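PDB 2EJ5: enoyl-CoA hydratase subunit II from Geobacillus kaustophilus, which probably hydrates the double bond of enoyl-CoA thioesters as a crotonase-family enzyme, possibly in phenylacetic acid breakdown. Local coordinates for residues S183-E186 and E187-Q191; K190-A193 and E194-A198. One frame throughout, in Å; residues are numbered along the deposited sequence.

Contact 1. Residues S183-E186 and E187-Q191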
loop_
_atom_site.group_PDB
_atom_site.type_symbol
_atom_site.label_atom_id
_atom_site.label_comp_id
_atom_site.label_asym_id
_atom_site.label_seq_id
_atom_site.Cartn_x
_atom_site.Cartn_y
_atom_site.Cartn_z
ATOM N N SER A 183 -24.278 21.808 6.933
ATOM C CA SER A 183 -25.066 22.782 6.159
ATOM C C SER A 183 -24.744 22.748 4.654
ATOM O O SER A 183 -25.574 23.132 3.831
ATOM C CB SER A 183 -24.843 24.193 6.703
ATOM O OG SER A 183 -23.489 24.542 6.586
ATOM N N ASP A 184 -23.531 22.294 4.321
ATOM C CA ASP A 184 -22.967 22.319 2.956
ATOM C C ASP A 184 -23.191 21.008 2.197
ATOM O O ASP A 184 -22.879 20.896 1.017
ATOM C CB ASP A 184 -21.467 22.555 3.037
ATOM C CG ASP A 184 -21.123 23.975 3.460
ATOM O OD1 ASP A 184 -22.054 24.812 3.547
ATOM O OD2 ASP A 184 -19.930 24.246 3.695
ATOM N N TRP A 185 -23.738 20.034 2.900
ATOM C CA TRP A 185 -23.756 18.658 2.457
ATOM C C TRP A 185 -24.394 18.473 1.088
ATOM O O TRP A 185 -23.719 18.017 0.151
ATOM C CB TRP A 185 -24.470 17.791 3.499
ATOM C CG TRP A 185 -24.570 16.344 3.091
ATOM C CD1 TRP A 185 -25.714 15.630 2.790
ATOM C CD2 TRP A 185 -23.470 15.438 2.914
ATOM N NE1 TRP A 185 -25.381 14.325 2.446
ATOM C CE2 TRP A 185 -24.012 14.190 2.508
ATOM C CE3 TRP A 185 -22.078 15.556 3.075
ATOM C CZ2 TRP A 185 -23.210 13.079 2.273
ATOM C CZ3 TRP A 185 -21.285 14.449 2.813
ATOM C CH2 TRP A 185 -21.854 13.229 2.431
ATOM N N GLU A 186 -25.680 18.830 0.948
ATOM C CA GLU A 186 -26.375 18.510 -0.304
ATOM C C GLU A 186 -25.695 19.181 -1.517
ATOM O O GLU A 186 -25.548 18.577 -2.578
ATOM C CB GLU A 186 -27.884 18.855 -0.257
ATOM C CG GLU A 186 -28.670 18.353 0.965
ATOM C CD GLU A 186 -29.028 16.852 0.912
ATOM O OE1 GLU A 186 -28.841 16.207 -0.152
ATOM O OE2 GLU A 186 -29.516 16.320 1.946
ATOM N N GLU A 187 -25.261 20.432 -1.352
ATOM C CA GLU A 187 -24.690 21.168 -2.481
ATOM C C GLU A 187 -23.298 20.671 -2.843
ATOM O O GLU A 187 -22.976 20.555 -4.022
ATOM C CB GLU A 187 -24.650 22.689 -2.228
ATOM C CG GLU A 187 -24.026 23.476 -3.382
ATOM C CD GLU A 187 -24.901 23.561 -4.626
ATOM O OE1 GLU A 187 -26.091 23.165 -4.596
ATOM O OE2 GLU A 187 -24.392 24.033 -5.659
ATOM N N GLU A 188 -22.469 20.388 -1.851
ATOM C CA GLU A 188 -21.098 19.937 -2.164
ATOM C C GLU A 188 -21.059 18.563 -2.799
ATOM O O GLU A 188 -20.222 18.315 -3.688
ATOM C CB GLU A 188 -20.216 19.944 -0.934
ATOM C CG GLU A 188 -20.029 21.298 -0.375
ATOM C CD GLU A 188 -18.722 21.900 -0.770
ATOM O OE1 GLU A 188 -18.313 21.784 -1.968
ATOM O OE2 GLU A 188 -18.105 22.495 0.146
ATOM N N VAL A 189 -21.925 17.661 -2.317
ATOM C CA VAL A 189 -22.100 16.362 -2.953
ATOM C C VAL A 189 -22.547 16.521 -4.410
ATOM O O VAL A 189 -21.928 15.963 -5.317
ATOM C CB VAL A 189 -23.092 15.448 -2.161
ATOM C CG1 VAL A 189 -23.403 14.205 -2.935
ATOM C CG2 VAL A 189 -22.507 15.108 -0.792
ATOM N N LYS A 190 -23.622 17.277 -4.647
ATOM C CA LYS A 190 -24.040 17.474 -6.031
ATOM C C LYS A 190 -22.956 18.095 -6.906
ATOM O O LYS A 190 -22.780 17.663 -8.021
ATOM C CB LYS A 190 -25.429 18.163 -6.194
ATOM C CG LYS A 190 -25.526 19.628 -5.987
ATOM C CD LYS A 190 -26.901 20.217 -6.524
ATOM C CE LYS A 190 -26.880 20.573 -8.010
ATOM N NZ LYS A 190 -28.091 21.394 -8.383
ATOM N N GLN A 191 -22.220 19.081 -6.413
ATOM C CA GLN A 191 -21.202 19.709 -7.261
ATOM C C GLN A 191 -20.048 18.730 -7.599
ATOM O O GLN A 191 -19.511 18.749 -8.704
ATOM C CB GLN A 191 -20.622 20.960 -6.571
ATOM C CG GLN A 191 -21.638 22.116 -6.369
ATOM C CD GLN A 191 -20.943 23.430 -6.021
ATOM O OE1 GLN A 191 -21.599 24.432 -5.680
ATOM N NE2 GLN A 191 -19.612 23.435 -6.103
HETATM O O HOH W 1 -26.215 22.150 0.816
#
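Trp185 and Val189, one turn apart at the start of the amphipathic helix 185-197 of the crotonase fold, meet by a CH-pi contact. Val189 CG2 stands over one face of the indole, 3.5 Å from the centroid of the six-membered ring of Trp185 and only 4° off its normal. The indole reaches this place because its CG is anti to the backbone N (chi1 178°), while CG2 of Val189, anti to its own carbonyl carbon and beside its backbone N, is the branch turned to the ring. The same methyl also rests 3.3 Å from Trp185 O, the acceptor of the helical bond from Val189 N. Both side chains are buried against the sheet: Trp185 packs on Ser122 and Ile180, Val189 on Leu120 and Trp15, and both touch Ala100. Along the flank, Glu188, which also touches Ile180, lays its CG 3.9 Å from Asp184 CB. Their carboxylates follow, with Asp184 OD2 4.4 Å from Glu188 OE2, a like-charge approach that probably costs some energy. Glu188 N binds Asp184 O at 2.9 Å, and Lys190 N repeats the i to i+4 pattern on Glu186 O. A water bridges the first turn, giving a hydrogen to Ser183 O and accepting one from Glu187 N at 2.9 Å.

Contact 2. Residues K190-A193 and E194-A198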
loop_
_atom_site.group_PDB
_atom_site.type_symbol
_atom_site.label_atom_id
_atom_site.label_comp_id
_atom_site.label_asym_id
_atom_site.label_seq_id
_atom_site.Cartn_x
_atom_site.Cartn_y
_atom_site.Cartn_z
ATOM N N LYS A 190 -23.622 17.277 -4.647
ATOM C CA LYS A 190 -24.040 17.474 -6.031
ATOM C C LYS A 190 -22.956 18.095 -6.906
ATOM O O LYS A 190 -22.780 17.663 -8.021
ATOM C CB LYS A 190 -25.429 18.163 -6.194
ATOM C CG LYS A 190 -25.526 19.628 -5.987
ATOM C CD LYS A 190 -26.901 20.217 -6.524
ATOM C CE LYS A 190 -26.880 20.573 -8.010
ATOM N NZ LYS A 190 -28.091 21.394 -8.383
ATOM N N GLN A 191 -22.220 19.081 -6.413
ATOM C CA GLN A 191 -21.202 19.709 -7.261
ATOM C C GLN A 191 -20.048 18.730 -7.599
ATOM O O GLN A 191 -19.511 18.749 -8.704
ATOM C CB GLN A 191 -20.622 20.960 -6.571
ATOM C CG GLN A 191 -21.638 22.116 -6.369
ATOM C CD GLN A 191 -20.943 23.430 -6.021
ATOM O OE1 GLN A 191 -21.599 24.432 -5.680
ATOM N NE2 GLN A 191 -19.612 23.435 -6.103
ATOM N N PHE A 192 -19.672 17.889 -6.627
ATOM C CA PHE A 192 -18.587 16.895 -6.840
ATOM C C PHE A 192 -19.031 15.881 -7.896
ATOM O O PHE A 192 -18.307 15.607 -8.844
ATOM C CB PHE A 192 -18.225 16.209 -5.494
ATOM C CG PHE A 192 -16.981 15.339 -5.562
ATOM C CD1 PHE A 192 -15.722 15.903 -5.425
ATOM C CD2 PHE A 192 -17.088 13.959 -5.739
ATOM C CE1 PHE A 192 -14.571 15.106 -5.480
ATOM C CE2 PHE A 192 -15.944 13.143 -5.814
ATOM C CZ PHE A 192 -14.691 13.714 -5.680
ATOM N N ALA A 193 -20.248 15.346 -7.744
ATOM C CA ALA A 193 -20.801 14.419 -8.724
ATOM C C ALA A 193 -20.975 15.058 -10.105
ATOM O O ALA A 193 -20.618 14.455 -11.116
ATOM C CB ALA A 193 -22.116 13.808 -8.228
ATOM N N GLU A 194 -21.472 16.294 -10.163
ATOM C CA GLU A 194 -21.606 16.920 -11.462
ATOM C C GLU A 194 -20.274 17.216 -12.056
ATOM O O GLU A 194 -20.088 17.027 -13.236
ATOM C CB GLU A 194 -22.518 18.147 -11.404
ATOM C CG GLU A 194 -23.937 17.690 -10.975
ATOM C CD GLU A 194 -24.977 18.789 -11.010
ATOM O OE1 GLU A 194 -24.591 19.993 -11.001
ATOM O OE2 GLU A 194 -26.178 18.416 -11.009
ATOM N N ARG A 195 -19.310 17.590 -11.226
ATOM C CA ARG A 195 -17.973 17.816 -11.735
ATOM C C ARG A 195 -17.391 16.549 -12.385
ATOM O O ARG A 195 -16.804 16.632 -13.447
ATOM C CB ARG A 195 -17.067 18.333 -10.624
ATOM C CG ARG A 195 -15.631 18.133 -10.910
ATOM C CD ARG A 195 -14.763 18.594 -9.746
ATOM N NE ARG A 195 -13.360 18.639 -10.165
ATOM C CZ ARG A 195 -12.322 18.682 -9.329
ATOM N NH1 ARG A 195 -12.514 18.680 -8.007
ATOM N NH2 ARG A 195 -11.092 18.724 -9.819
ATOM N N LEU A 196 -17.565 15.378 -11.756
ATOM C CA LEU A 196 -17.115 14.106 -12.371
ATOM C C LEU A 196 -17.913 13.765 -13.624
ATOM O O LEU A 196 -17.344 13.296 -14.634
ATOM C CB LEU A 196 -17.272 12.964 -11.382
ATOM C CG LEU A 196 -16.212 12.915 -10.270
ATOM C CD1 LEU A 196 -16.723 12.042 -9.145
ATOM C CD2 LEU A 196 -14.947 12.315 -10.864
ATOM N N SER A 197 -19.231 14.029 -13.566
ATOM C CA SER A 197 -20.124 13.694 -14.697
ATOM C C SER A 197 -19.805 14.499 -15.970
ATOM O O SER A 197 -20.264 14.156 -17.081
ATOM C CB SER A 197 -21.595 13.818 -14.277
ATOM O OG SER A 197 -22.034 15.167 -14.410
ATOM N N ALA A 198 -18.982 15.547 -15.807
ATOM C CA ALA A 198 -18.546 16.382 -16.916
ATOM C C ALA A 198 -17.187 15.991 -17.490
ATOM O O ALA A 198 -16.765 16.524 -18.517
ATOM C CB ALA A 198 -18.516 17.879 -16.480
#
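Ala193 O takes the backbone N-H of Ser197 at 2.8 Å. Ser197 also turns its side chain back on the helix: with chi1 at 85°, OG sits between its backbone N and carbonyl carbon and donates to Glu194 O at 2.9 Å. This bond meets the carbonyl at a C=O...OG angle of 113°, well to one side of its axis. A weak bond from Ala198 N reaches the same Glu194 O, which two donors therefore share. Two residues before Ser197, Arg195 N binds Gln191 O at 2.8 Å, and Arg195 CB lies close against that same carbonyl oxygen. These bonds belong to the last turns of helix 185-197, which lies across the mixed sheet of the crotonase fold. On its buried side Leu196 CD1 comes obliquely to the Phe192 ring, 3.6 Å from Phe192 CE2. The ring meets Phe118 edge-to-face and touches Val98, while Leu196 packs on Val98 and Cys50. Phe192 and Arg195 also pack on Leu161 of a second subunit, and Leu196 on its Val160. On the outer side Lys190 and Glu194 run side by side, Lys190 CE 3.8 Å from both carboxylate oxygens of Glu194; Lys190 NZ stays 4.4 Å from Glu194 OE2, beyond a salt bridge. Cut back to an alanine, Glu194 would probably leave the Lys190 ammonium without this nearby negative charge and the lysine chain with less to lie against. Glu194 CG, meanwhile, lies 3.2 Å from Lys190 O.

Overall arrangement
Contacts 1 and 2 are successive spans of helix 185-197, their centres about 11 Å apart, and they share Lys190 and Gln191. Each has a buried aromatic-aliphatic pair on the sheet side and acidic or basic side chains away from it. In contact 1 a valine methyl stands over the indole face, and the pair lies on strands 13-18, 97-101, 118-122 and 178-180; in contact 2 the pair meets obliquely and lies on 50-55, 97-101 and 118-122. The more exposed charges differ too: two acids approach each other near the helix start, whereas a lysine and a glutamate lie together farther on. Contact 2 alone touches another subunit, while contact 1 has a water at its first turn.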